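CopC (Methylosinus trichosporium OB3b, PDB 5ICU) binds a copper(II) ion as a periplasmic CopC-family protein and probably takes part in copper homeostasis. Local coordinates at residues H1-V5 with S81-V87; G27-P32 with P58-T62; Y34-L40 with V74-L80. All blocks are in the same frame, centred on the assembly; numbering follows the deposited sequence.

Contact 1: residues H1-V5 with S81-V87; sequences HSFLV and SSDGHIV. With CU (copper (II) ion), chain B.
A copper site resembling a histidine brace closes one end of this cupredoxin-like β-sandwich, joining the chain's N-terminus to the turn leading into strand 86-95. H1 chelates the copper(II) ion through its terminal N (2.0 Å) and its ring ND1 (2.1 Å), with chi1 m (-69°). D83 OD2 (2.3 Å) and H85 ND1 (2.0 Å) add two more bonds to the ion. H1 N stands roughly opposite H85 ND1 and H1 ND1 opposite D83 OD2, so these four atoms make an approximate square, with a water 2.4 Å from the copper at the apex of a pyramid. S81 to G84 form a type I turn; G84, at phi 92°, leaves no room for a CB. D83 OD1 (chi1 p) accepts from H85 N at 3.2 Å, an Asx turn, while OD2 binds the copper. H1 lies nearest H85 (CA-CA 5.5 Å) and S2 nearest S81 (5.3 Å). The two imidazoles meet obliquely, planes at 55°, while H85 CB sits 3.7 Å from the H1 ring centroid in a CH-pi contact. V87 CG2 packs 4.0 Å from H1 CB. S81 OG donates to H85 O at 2.8 Å and accepts from S2 N at 2.9 Å.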
loop_
_atom_site.group_PDB
_atom_site.type_symbol
_atom_site.label_atom_id
_atom_site.label_comp_id
_atom_site.label_asym_id
_atom_site.label_seq_id
_atom_site.Cartn_x
_atom_site.Cartn_y
_atom_site.Cartn_z
ATOM N N HIS A 1 -17.814 1.671 -7.142
ATOM C CA HIS A 1 -16.725 1.467 -6.166
ATOM C C HIS A 1 -15.586 0.762 -6.834
ATOM O O HIS A 1 -15.793 -0.255 -7.522
ATOM C CB HIS A 1 -17.195 0.585 -5.030
ATOM C CG HIS A 1 -18.208 1.215 -4.143
ATOM N ND1 HIS A 1 -19.253 1.982 -4.604
ATOM C CD2 HIS A 1 -18.278 1.246 -2.803
ATOM C CE1 HIS A 1 -19.986 2.369 -3.578
ATOM N NE2 HIS A 1 -19.420 1.934 -2.480
ATOM N N SER A 2 -14.386 1.290 -6.641
ATOM C CA SER A 2 -13.156 0.698 -7.164
ATOM C C SER A 2 -12.515 -0.075 -6.060
ATOM O O SER A 2 -11.774 0.452 -5.261
ATOM C CB SER A 2 -12.257 1.793 -7.687
ATOM O OG SER A 2 -12.878 2.359 -8.819
ATOM N N PHE A 3 -12.887 -1.338 -5.934
ATOM C CA PHE A 3 -12.375 -2.198 -4.869
ATOM C C PHE A 3 -10.967 -2.679 -5.133
ATOM O O PHE A 3 -10.583 -2.880 -6.273
ATOM C CB PHE A 3 -13.294 -3.405 -4.712
ATOM C CG PHE A 3 -14.667 -3.069 -4.135
ATOM C CD1 PHE A 3 -14.753 -2.525 -2.863
ATOM C CD2 PHE A 3 -15.833 -3.249 -4.850
ATOM C CE1 PHE A 3 -15.988 -2.181 -2.327
ATOM C CE2 PHE A 3 -17.089 -2.913 -4.286
ATOM C CZ PHE A 3 -17.114 -2.385 -3.004
ATOM N N LEU A 4 -10.189 -2.967 -4.092
ATOM C CA LEU A 4 -8.869 -3.528 -4.297
ATOM C C LEU A 4 -8.999 -4.899 -4.951
ATOM O O LEU A 4 -9.786 -5.758 -4.491
ATOM C CB LEU A 4 -8.164 -3.705 -2.940
ATOM C CG LEU A 4 -6.697 -4.129 -3.036
ATOM C CD1 LEU A 4 -5.775 -3.013 -3.544
ATOM C CD2 LEU A 4 -6.220 -4.632 -1.671
ATOM N N VAL A 5 -8.196 -5.139 -6.006
ATOM C CA VAL A 5 -8.161 -6.465 -6.633
ATOM C C VAL A 5 -6.803 -7.102 -6.669
ATOM O O VAL A 5 -6.720 -8.306 -6.884
ATOM C CB VAL A 5 -8.794 -6.471 -8.040
ATOM C CG1 VAL A 5 -10.261 -6.058 -7.968
ATOM C CG2 VAL A 5 -7.993 -5.628 -9.019
ATOM N N SER A 81 -12.925 6.675 -5.800
ATOM C CA SER A 81 -13.185 5.975 -7.069
ATOM C C SER A 81 -13.628 6.952 -8.137
ATOM O O SER A 81 -14.192 7.996 -7.847
ATOM C CB SER A 81 -14.281 4.937 -6.879
ATOM O OG SER A 81 -14.034 4.048 -5.791
ATOM N N SER A 82 -13.426 6.558 -9.390
ATOM C CA SER A 82 -13.799 7.429 -10.507
ATOM C C SER A 82 -15.301 7.592 -10.566
ATOM O O SER A 82 -15.761 8.594 -11.158
ATOM C CB SER A 82 -13.209 6.919 -11.819
ATOM O OG SER A 82 -11.782 6.952 -11.775
ATOM N N ASP A 83 -16.094 6.698 -9.963
ATOM C CA ASP A 83 -17.528 6.853 -9.973
ATOM C C ASP A 83 -18.035 7.687 -8.818
ATOM O O ASP A 83 -19.266 7.752 -8.589
ATOM C CB ASP A 83 -18.217 5.485 -10.015
ATOM C CG ASP A 83 -18.179 4.742 -8.693
ATOM O OD1 ASP A 83 -17.356 5.104 -7.803
ATOM O OD2 ASP A 83 -18.954 3.752 -8.559
ATOM N N GLY A 84 -17.123 8.326 -8.067
ATOM C CA GLY A 84 -17.457 9.207 -6.992
ATOM C C GLY A 84 -17.542 8.593 -5.613
ATOM O O GLY A 84 -17.899 9.279 -4.686
ATOM N N HIS A 85 -17.245 7.293 -5.443
ATOM C CA HIS A 85 -17.448 6.582 -4.168
ATOM C C HIS A 85 -16.155 6.280 -3.485
ATOM O O HIS A 85 -15.161 5.939 -4.127
ATOM C CB HIS A 85 -18.241 5.302 -4.406
ATOM C CG HIS A 85 -19.527 5.557 -5.138
ATOM N ND1 HIS A 85 -20.066 4.646 -5.999
ATOM C CD2 HIS A 85 -20.326 6.648 -5.208
ATOM C CE1 HIS A 85 -21.155 5.149 -6.561
ATOM N NE2 HIS A 85 -21.335 6.358 -6.088
ATOM N N ILE A 86 -16.159 6.455 -2.177
ATOM C CA ILE A 86 -14.959 6.248 -1.372
ATOM C C ILE A 86 -14.867 4.786 -0.955
ATOM O O ILE A 86 -15.855 4.185 -0.540
ATOM C CB ILE A 86 -14.997 7.156 -0.125
ATOM C CG1 ILE A 86 -15.112 8.620 -0.544
ATOM C CG2 ILE A 86 -13.790 6.910 0.767
ATOM C CD1 ILE A 86 -15.565 9.528 0.571
ATOM N N VAL A 87 -13.656 4.246 -1.067
ATOM C CA VAL A 87 -13.331 2.893 -0.652
ATOM C C VAL A 87 -12.161 2.922 0.345
ATOM O O VAL A 87 -11.099 3.497 0.052
ATOM C CB VAL A 87 -12.980 2.006 -1.861
ATOM C CG1 VAL A 87 -12.424 0.666 -1.421
ATOM C CG2 VAL A 87 -14.188 1.841 -2.793
HETATM CU CU CU B . -19.273 2.905 -6.448
HETATM O O HOH W 1 -21.155 1.774 -7.347
#

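Contact 2: residues G27-P32 with P58-T62; sequences GGGVEP and PRELT
R59 extends its side chain (m, t, t, then chi4 near 180°) along the glycines of 27-32, one face of its guanidinium lying over G28 CA and G27 O. NH1 is 3.5 Å from G27 O, but the oxygen lies over the guanidinium face, so this is packing and not a hydrogen bond; R59 CG is 3.6 Å from G28 O. Segment 27-32 has no regular helix or strand, G28 being extended (phi/psi -155/179°), while L61 lies on strand 60-64. The segments run 74° apart and cross; G29 and R59 have the closest CA atoms (4.3 Å), and further along P32 lies nearest L61 (CA-CA 6.8 Å). V30 N donates to P58 O over 2.9 Å at 169°, and G29 CA adds a CA-H...O contact of 3.4 Å to P58 O. L61 (m, t) points toward 27-32, its CG 3.7 Å from V30 CG2 and its CD2 3.8 Å from P32 CB. The loop leads from strand 21-26 of the smaller sheet to strand 36-40 of the larger one; V30 and L61 also pack on V79. With one hydrogen bond and no salt bridge, the fit rests largely on packing against glycine backbone and a small apolar cluster.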
loop_
_atom_site.group_PDB
_atom_site.type_symbol
_atom_site.label_atom_id
_atom_site.label_comp_id
_atom_site.label_asym_id
_atom_site.label_seq_id
_atom_site.Cartn_x
_atom_site.Cartn_y
_atom_site.Cartn_z
ATOM N N GLY A 27 -10.476 -2.374 -9.008
ATOM C CA GLY A 27 -11.412 -2.833 -10.009
ATOM C C GLY A 27 -11.996 -1.787 -10.916
ATOM O O GLY A 27 -12.735 -2.128 -11.871
ATOM N N GLY A 28 -11.711 -0.534 -10.644
ATOM C CA GLY A 28 -12.153 0.604 -11.464
ATOM C C GLY A 28 -11.150 1.707 -11.221
ATOM O O GLY A 28 -10.182 1.571 -10.434
ATOM N N GLY A 29 -11.352 2.839 -11.892
ATOM C CA GLY A 29 -10.429 3.975 -11.756
ATOM C C GLY A 29 -10.443 4.523 -10.335
ATOM O O GLY A 29 -11.455 4.518 -9.646
ATOM N N VAL A 30 -9.315 5.098 -9.941
ATOM C CA VAL A 30 -9.222 5.897 -8.728
ATOM C C VAL A 30 -8.524 7.199 -9.071
ATOM O O VAL A 30 -7.795 7.292 -10.041
ATOM C CB VAL A 30 -8.472 5.141 -7.614
ATOM C CG1 VAL A 30 -9.269 3.933 -7.147
ATOM C CG2 VAL A 30 -7.080 4.727 -8.023
ATOM N N GLU A 31 -8.756 8.211 -8.229
ATOM C CA GLU A 31 -8.222 9.545 -8.448
ATOM C C GLU A 31 -6.995 9.711 -7.589
ATOM O O GLU A 31 -7.123 9.882 -6.383
ATOM C CB GLU A 31 -9.290 10.529 -8.021
ATOM C CG GLU A 31 -10.535 10.598 -8.864
ATOM C CD GLU A 31 -11.276 11.967 -8.685
ATOM O OE1 GLU A 31 -10.786 12.907 -7.986
ATOM O OE2 GLU A 31 -12.373 12.172 -9.262
ATOM N N PRO A 32 -5.771 9.673 -8.139
ATOM C CA PRO A 32 -4.602 9.717 -7.289
ATOM C C PRO A 32 -4.499 10.940 -6.350
ATOM O O PRO A 32 -4.048 10.813 -5.199
ATOM C CB PRO A 32 -3.396 9.634 -8.251
ATOM C CG PRO A 32 -3.952 9.498 -9.566
ATOM C CD PRO A 32 -5.411 9.468 -9.551
ATOM N N PRO A 58 -5.406 4.185 -14.865
ATOM C CA PRO A 58 -6.288 4.800 -13.856
ATOM C C PRO A 58 -6.615 3.897 -12.666
ATOM O O PRO A 58 -7.018 4.385 -11.603
ATOM C CB PRO A 58 -7.585 5.071 -14.640
ATOM C CG PRO A 58 -7.522 4.252 -15.881
ATOM C CD PRO A 58 -6.074 4.067 -16.194
ATOM N N ARG A 59 -6.442 2.587 -12.833
ATOM C CA ARG A 59 -6.816 1.639 -11.790
ATOM C C ARG A 59 -5.679 1.369 -10.808
ATOM O O ARG A 59 -5.848 0.543 -9.915
ATOM C CB ARG A 59 -7.283 0.317 -12.390
ATOM C CG ARG A 59 -8.422 0.486 -13.341
ATOM C CD ARG A 59 -9.050 -0.840 -13.707
ATOM N NE ARG A 59 -10.197 -0.628 -14.542
ATOM C CZ ARG A 59 -10.996 -1.582 -15.003
ATOM N NH1 ARG A 59 -10.775 -2.862 -14.694
ATOM N NH2 ARG A 59 -12.036 -1.224 -15.765
ATOM N N GLU A 60 -4.523 2.013 -10.953
ATOM C CA GLU A 60 -3.353 1.688 -10.124
ATOM C C GLU A 60 -2.873 2.842 -9.297
ATOM O O GLU A 60 -2.956 3.970 -9.726
ATOM C CB GLU A 60 -2.215 1.148 -11.002
ATOM C CG GLU A 60 -2.646 -0.133 -11.682
ATOM C CD GLU A 60 -1.618 -0.777 -12.570
ATOM O OE1 GLU A 60 -0.418 -0.437 -12.495
ATOM O OE2 GLU A 60 -2.021 -1.665 -13.355
ATOM N N LEU A 61 -2.345 2.536 -8.122
ATOM C CA LEU A 61 -1.665 3.532 -7.297
ATOM C C LEU A 61 -0.402 2.932 -6.791
ATOM O O LEU A 61 -0.339 1.717 -6.516
ATOM C CB LEU A 61 -2.500 3.962 -6.094
ATOM C CG LEU A 61 -3.767 4.748 -6.370
ATOM C CD1 LEU A 61 -4.495 4.904 -5.076
ATOM C CD2 LEU A 61 -3.471 6.087 -7.029
ATOM N N THR A 62 0.591 3.786 -6.545
ATOM C CA THR A 62 1.810 3.339 -5.843
ATOM C C THR A 62 2.178 4.279 -4.702
ATOM O O THR A 62 1.755 5.461 -4.673
ATOM C CB THR A 62 3.014 3.197 -6.786
ATOM O OG1 THR A 62 3.358 4.470 -7.314
ATOM C CG2 THR A 62 2.775 2.208 -7.909
#

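Contact 3: residues Y34-L40 with V74-L80; sequences YSSISIL and VVKFRVL
I37 and V75 meet at the apolar centre, CG2 of I37 lying 3.8 Å from CG1 of V75; I37 CG1 is 4.4 Å from F77 CB, with I39 on the same face. I37, I39 and F77 from this face reach L24, V22, L61 and L63 of the opposing sheet, forming part of the interior of the cupredoxin-like β-sandwich. Strands 36-40 and 74-80 run antiparallel (162°, axes 4.7 Å apart) as neighbours in the larger sheet. The non-hydrogen-bonded pairs I37-F77 and I39-V75 alternate with hydrogen-bonded pairs: S36 N to R78 O 2.9 Å and R78 N to S36 O 2.8 Å; S38 N to K76 O 2.8 Å and K76 N to S38 O 2.9 Å; L40 N to V74 O 2.8 Å and V74 N to L40 O 3.0 Å. Their side chains take the other face, where S38 CB lies 3.8 Å from K76 CG and L40 CD1 4.2 Å from K76 CD. S35 OG accepts from L80 N at 3.3 Å and also bonds E31 O.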
loop_
_atom_site.group_PDB
_atom_site.type_symbol
_atom_site.label_atom_id
_atom_site.label_comp_id
_atom_site.label_asym_id
_atom_site.label_seq_id
_atom_site.Cartn_x
_atom_site.Cartn_y
_atom_site.Cartn_z
ATOM N N TYR A 34 -6.745 12.477 -4.869
ATOM C CA TYR A 34 -7.713 12.349 -3.767
ATOM C C TYR A 34 -7.710 10.935 -3.223
ATOM O O TYR A 34 -8.702 10.460 -2.690
ATOM C CB TYR A 34 -9.115 12.750 -4.234
ATOM C CG TYR A 34 -9.235 14.195 -4.546
ATOM C CD1 TYR A 34 -9.495 15.116 -3.521
ATOM C CD2 TYR A 34 -9.009 14.703 -5.817
ATOM C CE1 TYR A 34 -9.604 16.453 -3.787
ATOM C CE2 TYR A 34 -9.068 16.056 -6.073
ATOM C CZ TYR A 34 -9.395 16.936 -5.055
ATOM O OH TYR A 34 -9.527 18.286 -5.305
ATOM N N SER A 35 -6.552 10.287 -3.251
ATOM C CA SER A 35 -6.396 8.925 -2.680
ATOM C C SER A 35 -5.229 8.919 -1.711
ATOM O O SER A 35 -4.250 9.634 -1.893
ATOM C CB SER A 35 -6.217 7.918 -3.809
ATOM O OG SER A 35 -7.413 7.845 -4.575
ATOM N N SER A 36 -5.303 8.046 -0.723
ATOM C CA SER A 36 -4.326 7.981 0.349
ATOM C C SER A 36 -3.957 6.517 0.602
ATOM O O SER A 36 -4.839 5.652 0.661
ATOM C CB SER A 36 -4.895 8.565 1.619
ATOM O OG SER A 36 -3.985 8.483 2.696
ATOM N N ILE A 37 -2.654 6.256 0.736
ATOM C CA ILE A 37 -2.128 4.973 1.177
ATOM C C ILE A 37 -1.210 5.318 2.340
ATOM O O ILE A 37 -0.398 6.241 2.242
ATOM C CB ILE A 37 -1.327 4.240 0.076
ATOM C CG1 ILE A 37 -2.114 4.160 -1.227
ATOM C CG2 ILE A 37 -0.934 2.856 0.567
ATOM C CD1 ILE A 37 -1.310 3.703 -2.418
ATOM N N SER A 38 -1.293 4.506 3.384
ATOM C CA SER A 38 -0.430 4.667 4.549
ATOM C C SER A 38 0.184 3.336 4.932
ATOM O O SER A 38 -0.441 2.296 4.808
ATOM C CB SER A 38 -1.202 5.143 5.780
ATOM O OG SER A 38 -1.824 6.388 5.535
ATOM N N ILE A 39 1.422 3.362 5.421
ATOM C CA ILE A 39 2.028 2.212 6.072
ATOM C C ILE A 39 2.148 2.498 7.531
ATOM O O ILE A 39 2.681 3.545 7.931
ATOM C CB ILE A 39 3.431 1.925 5.482
ATOM C CG1 ILE A 39 3.345 1.653 3.968
ATOM C CG2 ILE A 39 4.108 0.772 6.213
ATOM C CD1 ILE A 39 4.687 1.495 3.298
ATOM N N LEU A 40 1.652 1.562 8.335
ATOM C CA LEU A 40 1.716 1.604 9.813
ATOM C C LEU A 40 2.661 0.537 10.281
ATOM O O LEU A 40 2.687 -0.541 9.729
ATOM C CB LEU A 40 0.329 1.341 10.443
ATOM C CG LEU A 40 -0.815 2.179 9.957
ATOM C CD1 LEU A 40 -2.074 1.782 10.730
ATOM C CD2 LEU A 40 -0.547 3.672 10.046
ATOM N N VAL A 74 1.075 -2.751 8.454
ATOM C CA VAL A 74 -0.235 -2.679 7.841
ATOM C C VAL A 74 -0.220 -1.585 6.820
ATOM O O VAL A 74 0.224 -0.469 7.081
ATOM C CB VAL A 74 -1.339 -2.488 8.911
ATOM C CG1 VAL A 74 -2.645 -1.995 8.305
ATOM C CG2 VAL A 74 -1.571 -3.814 9.632
ATOM N N VAL A 75 -0.739 -1.930 5.640
ATOM C CA VAL A 75 -1.037 -0.987 4.599
ATOM C C VAL A 75 -2.491 -0.664 4.744
ATOM O O VAL A 75 -3.317 -1.579 4.704
ATOM C CB VAL A 75 -0.787 -1.611 3.210
ATOM C CG1 VAL A 75 -1.266 -0.641 2.139
ATOM C CG2 VAL A 75 0.688 -1.970 3.022
ATOM N N LYS A 76 -2.815 0.623 4.867
ATOM C CA LYS A 76 -4.217 1.035 4.784
ATOM C C LYS A 76 -4.377 1.982 3.637
ATOM O O LYS A 76 -3.438 2.644 3.236
ATOM C CB LYS A 76 -4.733 1.617 6.094
ATOM C CG LYS A 76 -4.122 2.917 6.555
ATOM C CD LYS A 76 -4.734 3.429 7.862
ATOM C CE LYS A 76 -4.301 4.851 8.207
ATOM N NZ LYS A 76 -4.889 5.329 9.498
ATOM N N PHE A 77 -5.580 2.053 3.106
ATOM C CA PHE A 77 -5.848 2.901 1.940
ATOM C C PHE A 77 -7.243 3.457 2.000
ATOM O O PHE A 77 -8.143 2.811 2.482
ATOM C CB PHE A 77 -5.544 2.202 0.616
ATOM C CG PHE A 77 -6.288 0.922 0.426
ATOM C CD1 PHE A 77 -5.725 -0.274 0.861
ATOM C CD2 PHE A 77 -7.558 0.857 -0.170
ATOM C CE1 PHE A 77 -6.386 -1.472 0.741
ATOM C CE2 PHE A 77 -8.219 -0.357 -0.311
ATOM C CZ PHE A 77 -7.640 -1.505 0.177
ATOM N N ARG A 78 -7.391 4.662 1.446
ATOM C CA ARG A 78 -8.684 5.295 1.390
ATOM C C ARG A 78 -8.706 6.074 0.087
ATOM O O ARG A 78 -8.005 7.098 -0.042
ATOM C CB ARG A 78 -8.827 6.187 2.602
ATOM C CG ARG A 78 -10.312 6.688 2.829
ATOM C CD ARG A 78 -10.527 7.284 4.213
ATOM N NE ARG A 78 -11.902 7.775 4.378
ATOM C CZ ARG A 78 -12.365 8.945 3.942
ATOM N NH1 ARG A 78 -11.590 9.795 3.314
ATOM N NH2 ARG A 78 -13.649 9.267 4.132
ATOM N N VAL A 79 -9.416 5.544 -0.907
ATOM C CA VAL A 79 -9.326 6.029 -2.269
ATOM C C VAL A 79 -10.639 6.625 -2.706
ATOM O O VAL A 79 -11.703 6.199 -2.251
ATOM C CB VAL A 79 -8.871 4.908 -3.252
ATOM C CG1 VAL A 79 -7.527 4.331 -2.802
ATOM C CG2 VAL A 79 -9.907 3.801 -3.396
ATOM N N LEU A 80 -10.538 7.586 -3.620
ATOM C CA LEU A 80 -11.742 8.136 -4.291
ATOM C C LEU A 80 -11.873 7.468 -5.642
ATOM O O LEU A 80 -11.023 7.625 -6.493
ATOM C CB LEU A 80 -11.647 9.663 -4.423
ATOM C CG LEU A 80 -12.899 10.296 -5.066
ATOM C CD1 LEU A 80 -14.145 10.056 -4.293
ATOM C CD2 LEU A 80 -12.654 11.746 -5.293
#

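How the contacts relate
The centre of contact 3 lies 6 Å from that of the chain, and this contact holds most of the buried residues; contacts 2 and 1, at 12 and 15 Å, sit towards the copper end. Chemistry changes accordingly, from backbone ladder with an apolar face, through loop packing with one hydrogen bond, to metal coordination. The three are continuous. V79 N of contact 3 bonds V87 O of contact 1 (2.8 Å) between neighbouring strands, and E31 N of contact 2 bonds L80 O of contact 3 (2.9 Å). S2 OG and G29 O, 2.7 Å apart, join contacts 1 and 2, whose segments 1-5 and 58-62 lie on the two outer strands of the smaller sheet.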